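Long-range contact in beta-galactosidase (Streptococcus pneumoniae, PDB 4CUA), which belongs to an enzyme that hydrolyses terminal beta-D-galactose from beta-galactosides, of which this carbohydrate-binding module probably recognises galactose-containing sugars: residues Ala91-Tyr100 / Thr155-Asp166. Sequence-based numbering, arbitrary orientation.
Sequences APKSYVIEYY and TYAIRIRMVKAD. With EDO (1,2-ethanediol), chain E.
E98 reaches from strand 94-100 over the neighbouring strand 157-163 and joins two of its arginines, R159 and R161. E98 CB lies 4.1 Å from R159 O, above the backbone pairing in which E98 and R159 exchange two hydrogen bonds. CG stands anti to the carbonyl carbon (chi1 -67°), and the extended chain beyond it carries the carboxylate between the two guanidinium groups. E98 OE1 accepts two N-H bonds from opposite faces of the carboxylate plane: R161 NE arrives on the syn side at 2.8 Å, and R159 NE on the anti side at 3.2 Å. OE2 faces R161 NH2 and also receives a proton from a water that is weakly linked to R159 NH2. Both guanidinium groups present their edges to the glutamate, but the carboxylate is twisted from the R161 plane by 44°.

R161 gets there by bending at chi3 (52°), which folds the guanidinium back over V96, whose CB lies 3.9 Å from R161 NH2 and meets one face of the group. R161 has a second anionic partner, E58, which its NH1 meets in a salt bridge, while R159 makes a cation-pi contact with W128 and donates through NH1 to a bound ethanediol. On the opposite face the contacts between the strands are mainly apolar: I97 CG1 packs on I160 CG1 at 3.9 Å, and M162, a selenomethionine, sets CB against P92 CB at 3.7 Å. K93 NZ forms a salt bridge with D166 OD1 at 2.7 Å.

Alternating hydrogen-bonded and non-hydrogen-bonded pairs make this a regular antiparallel pairing, with a charged network on one face and largely hydrophobic packing on the other, within the beta-sandwich characteristic of galactose-binding-like carbohydrate-binding modules.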
loop_
_atom_site.group_PDB
_atom_site.type_symbol
_atom_site.label_atom_id
_atom_site.label_comp_id
_atom_site.label_asym_id
_atom_site.label_seq_id
_atom_site.Cartn_x
_atom_site.Cartn_y
_atom_site.Cartn_z
ATOM N N ALA A 91 5.612 -10.371 -7.062
ATOM C CA ALA A 91 6.356 -9.338 -6.339
ATOM C C ALA A 91 7.036 -8.393 -7.350
ATOM O O ALA A 91 7.356 -8.800 -8.476
ATOM C CB ALA A 91 7.385 -10.031 -5.470
ATOM N N PRO A 92 7.278 -7.155 -6.955
ATOM C CA PRO A 92 7.902 -6.196 -7.891
ATOM C C PRO A 92 9.413 -6.423 -7.979
ATOM O O PRO A 92 10.005 -7.016 -7.088
ATOM C CB PRO A 92 7.616 -4.863 -7.251
ATOM C CG PRO A 92 7.470 -5.166 -5.746
ATOM C CD PRO A 92 6.919 -6.545 -5.678
ATOM N N LYS A 93 10.013 -5.936 -9.048
ATOM C CA LYS A 93 11.472 -6.026 -9.134
ATOM C C LYS A 93 12.168 -4.920 -8.353
ATOM O O LYS A 93 13.337 -5.082 -8.033
ATOM C CB LYS A 93 11.927 -5.988 -10.610
ATOM C CG LYS A 93 11.678 -4.691 -11.348
ATOM C CD LYS A 93 12.291 -4.737 -12.766
ATOM C CE LYS A 93 12.010 -3.476 -13.541
ATOM N NZ LYS A 93 12.772 -3.562 -14.869
ATOM N N SER A 94 11.530 -3.797 -8.079
ATOM C CA SER A 94 12.119 -2.745 -7.315
ATOM C C SER A 94 11.009 -1.994 -6.600
ATOM O O SER A 94 9.844 -2.082 -7.018
ATOM C CB SER A 94 12.934 -1.813 -8.245
ATOM O OG SER A 94 12.104 -1.040 -9.099
ATOM N N TYR A 95 11.343 -1.302 -5.533
ATOM C CA TYR A 95 10.374 -0.526 -4.755
ATOM C C TYR A 95 11.028 0.529 -3.912
ATOM O O TYR A 95 12.248 0.509 -3.654
ATOM C CB TYR A 95 9.554 -1.475 -3.811
ATOM C CG TYR A 95 10.477 -2.128 -2.783
ATOM C CD1 TYR A 95 11.143 -3.287 -3.060
ATOM C CD2 TYR A 95 10.665 -1.554 -1.554
ATOM C CE1 TYR A 95 12.038 -3.861 -2.137
ATOM C CE2 TYR A 95 11.555 -2.118 -0.643
ATOM C CZ TYR A 95 12.195 -3.272 -0.949
ATOM O OH TYR A 95 13.106 -3.809 -0.010
ATOM N N VAL A 96 10.248 1.476 -3.483
ATOM C CA VAL A 96 10.640 2.480 -2.536
ATOM C C VAL A 96 9.486 2.626 -1.561
ATOM O O VAL A 96 8.326 2.739 -1.964
ATOM C CB VAL A 96 10.841 3.849 -3.174
ATOM C CG1 VAL A 96 11.163 4.908 -2.146
ATOM C CG2 VAL A 96 11.952 3.729 -4.205
ATOM N N ILE A 97 9.787 2.639 -0.272
ATOM C CA ILE A 97 8.798 2.949 0.750
ATOM C C ILE A 97 8.924 4.408 1.180
ATOM O O ILE A 97 10.050 4.894 1.489
ATOM C CB ILE A 97 8.926 2.003 1.978
ATOM C CG1 ILE A 97 8.729 0.558 1.554
ATOM C CG2 ILE A 97 7.968 2.392 3.080
ATOM C CD1 ILE A 97 9.085 -0.486 2.572
ATOM N N GLU A 98 7.810 5.116 1.193
ATOM C CA GLU A 98 7.759 6.572 1.332
ATOM C C GLU A 98 6.726 6.985 2.325
ATOM O O GLU A 98 5.747 6.259 2.513
ATOM C CB GLU A 98 7.424 7.187 -0.052
ATOM C CG GLU A 98 8.547 6.966 -1.031
ATOM C CD GLU A 98 8.212 7.321 -2.477
ATOM O OE1 GLU A 98 7.113 7.005 -2.990
ATOM O OE2 GLU A 98 9.091 7.913 -3.114
ATOM N N TYR A 99 6.883 8.169 2.926
ATOM C CA TYR A 99 5.940 8.725 3.832
ATOM C C TYR A 99 5.563 10.140 3.486
ATOM O O TYR A 99 6.399 10.876 2.878
ATOM C CB TYR A 99 6.439 8.642 5.316
ATOM C CG TYR A 99 7.600 9.529 5.678
ATOM C CD1 TYR A 99 8.901 9.179 5.336
ATOM C CD2 TYR A 99 7.385 10.681 6.377
ATOM C CE1 TYR A 99 10.013 10.027 5.646
ATOM C CE2 TYR A 99 8.454 11.493 6.729
ATOM C CZ TYR A 99 9.736 11.127 6.367
ATOM O OH TYR A 99 10.829 11.977 6.660
ATOM N N TYR A 100 4.361 10.526 3.847
ATOM C CA TYR A 100 3.782 11.769 3.430
ATOM C C TYR A 100 4.312 12.890 4.350
ATOM O O TYR A 100 4.216 12.827 5.583
ATOM C CB TYR A 100 2.281 11.695 3.435
ATOM C CG TYR A 100 1.578 12.938 2.948
ATOM C CD1 TYR A 100 1.382 13.141 1.600
ATOM C CD2 TYR A 100 1.212 13.960 3.798
ATOM C CE1 TYR A 100 0.775 14.273 1.134
ATOM C CE2 TYR A 100 0.566 15.093 3.331
ATOM C CZ TYR A 100 0.399 15.280 1.971
ATOM O OH TYR A 100 -0.227 16.452 1.506
ATOM N N THR A 155 3.202 10.609 10.425
ATOM C CA THR A 155 2.730 10.866 9.061
ATOM C C THR A 155 1.252 10.502 8.933
ATOM O O THR A 155 0.739 9.608 9.639
ATOM C CB THR A 155 3.574 10.095 8.044
ATOM O OG1 THR A 155 3.181 10.503 6.719
ATOM C CG2 THR A 155 3.377 8.628 8.196
ATOM N N TYR A 156 0.585 11.176 7.985
ATOM C CA TYR A 156 -0.787 10.808 7.590
ATOM C C TYR A 156 -0.825 9.552 6.711
ATOM O O TYR A 156 -1.888 8.924 6.633
ATOM C CB TYR A 156 -1.460 11.936 6.828
ATOM C CG TYR A 156 -1.819 13.095 7.689
ATOM C CD1 TYR A 156 -2.856 13.002 8.593
ATOM C CD2 TYR A 156 -1.235 14.353 7.502
ATOM C CE1 TYR A 156 -3.254 14.085 9.371
ATOM C CE2 TYR A 156 -1.648 15.421 8.275
ATOM C CZ TYR A 156 -2.625 15.270 9.217
ATOM O OH TYR A 156 -3.028 16.398 9.953
ATOM N N ALA A 157 0.277 9.192 6.067
ATOM C CA ALA A 157 0.244 8.092 5.072
ATOM C C ALA A 157 1.585 7.544 4.779
ATOM O O ALA A 157 2.579 8.283 4.751
ATOM C CB ALA A 157 -0.395 8.586 3.791
ATOM N N ILE A 158 1.671 6.252 4.551
ATOM C CA ILE A 158 2.813 5.688 3.924
ATOM C C ILE A 158 2.352 4.966 2.697
ATOM O O ILE A 158 1.178 4.589 2.627
ATOM C CB ILE A 158 3.701 4.821 4.852
ATOM C CG1 ILE A 158 2.958 3.530 5.231
ATOM C CG2 ILE A 158 4.146 5.682 6.038
ATOM C CD1 ILE A 158 3.862 2.404 5.660
ATOM N N ARG A 159 3.270 4.786 1.779
ATOM C CA ARG A 159 3.038 3.990 0.588
ATOM C C ARG A 159 4.278 3.244 0.154
ATOM O O ARG A 159 5.429 3.601 0.517
ATOM C CB ARG A 159 2.512 4.809 -0.583
ATOM C CG ARG A 159 3.546 5.704 -1.268
ATOM C CD ARG A 159 2.853 6.614 -2.272
ATOM N NE ARG A 159 3.888 7.356 -2.992
ATOM C CZ ARG A 159 3.579 8.267 -3.925
ATOM N NH1 ARG A 159 2.317 8.476 -4.277
ATOM N NH2 ARG A 159 4.564 8.908 -4.515
ATOM N N ILE A 160 4.063 2.177 -0.584
ATOM C CA ILE A 160 5.091 1.430 -1.225
ATOM C C ILE A 160 4.885 1.580 -2.748
ATOM O O ILE A 160 3.878 1.249 -3.276
ATOM C CB ILE A 160 5.226 -0.028 -0.685
ATOM C CG1 ILE A 160 6.381 -0.727 -1.325
ATOM C CG2 ILE A 160 3.912 -0.812 -0.862
ATOM C CD1 ILE A 160 6.706 -2.106 -0.786
ATOM N N ARG A 161 5.926 2.103 -3.403
ATOM C CA ARG A 161 5.894 2.448 -4.839
ATOM C C ARG A 161 6.795 1.474 -5.556
ATOM O O ARG A 161 8.007 1.310 -5.225
ATOM C CB ARG A 161 6.354 3.893 -4.981
ATOM C CG ARG A 161 6.367 4.371 -6.440
ATOM C CD ARG A 161 6.469 5.856 -6.511
ATOM N NE ARG A 161 7.567 6.421 -5.725
ATOM C CZ ARG A 161 8.841 6.438 -6.084
ATOM N NH1 ARG A 161 9.239 5.973 -7.264
ATOM N NH2 ARG A 161 9.712 6.984 -5.260
HETATM N N MSE A 162 6.231 0.768 -6.535
HETATM C CA MSE A 162 6.771 -0.482 -7.001
HETATM C C MSE A 162 6.782 -0.663 -8.505
HETATM O O MSE A 162 5.812 -0.299 -9.158
HETATM C CB MSE A 162 5.879 -1.645 -6.523
HETATM C CG MSE A 162 5.846 -1.694 -4.988
HETATM SE SE MSE A 162 4.422 -2.894 -4.353
HETATM C CE MSE A 162 2.888 -1.832 -4.929
ATOM N N VAL A 163 7.862 -1.179 -9.052
ATOM C CA VAL A 163 7.911 -1.474 -10.486
ATOM C C VAL A 163 7.753 -2.950 -10.692
ATOM O O VAL A 163 8.455 -3.778 -10.051
ATOM C CB VAL A 163 9.244 -1.012 -11.101
ATOM C CG1 VAL A 163 9.171 -1.240 -12.600
ATOM C CG2 VAL A 163 9.476 0.451 -10.843
ATOM N N LYS A 164 6.852 -3.369 -11.582
ATOM C CA LYS A 164 6.646 -4.774 -11.829
ATOM C C LYS A 164 7.839 -5.501 -12.368
ATOM O O LYS A 164 8.692 -4.880 -13.000
ATOM C CB LYS A 164 5.491 -4.999 -12.798
ATOM C CG LYS A 164 5.841 -4.659 -14.235
ATOM C CD LYS A 164 4.746 -5.106 -15.186
ATOM C CE LYS A 164 5.228 -5.009 -16.653
ATOM N NZ LYS A 164 6.381 -5.914 -16.940
ATOM N N ALA A 165 7.862 -6.796 -12.160
ATOM C CA ALA A 165 8.915 -7.643 -12.708
ATOM C C ALA A 165 8.726 -7.665 -14.238
ATOM O O ALA A 165 7.620 -7.685 -14.748
ATOM C CB ALA A 165 8.806 -9.024 -12.134
ATOM N N ASP A 166 9.845 -7.779 -14.947
ATOM C CA ASP A 166 9.778 -7.791 -16.404
ATOM C C ASP A 166 9.056 -8.968 -17.004
ATOM O O ASP A 166 8.347 -8.834 -18.052
ATOM C CB ASP A 166 11.200 -7.739 -16.973
ATOM C CG ASP A 166 11.912 -6.456 -16.701
ATOM O OD1 ASP A 166 11.348 -5.444 -16.225
ATOM O OD2 ASP A 166 13.143 -6.432 -17.028
HETATM C C1 EDO E . -0.326 8.349 -5.951
HETATM O O1 EDO E . -1.281 8.433 -6.902
HETATM C C2 EDO E . -0.942 7.449 -4.802
HETATM O O2 EDO E . 0.068 6.901 -4.134
HETATM O O HOH W 1 5.712 -8.109 -10.793
HETATM O O HOH W 2 7.616 9.973 -4.692
HETATM O O HOH W 3 2.016 13.626 7.187
#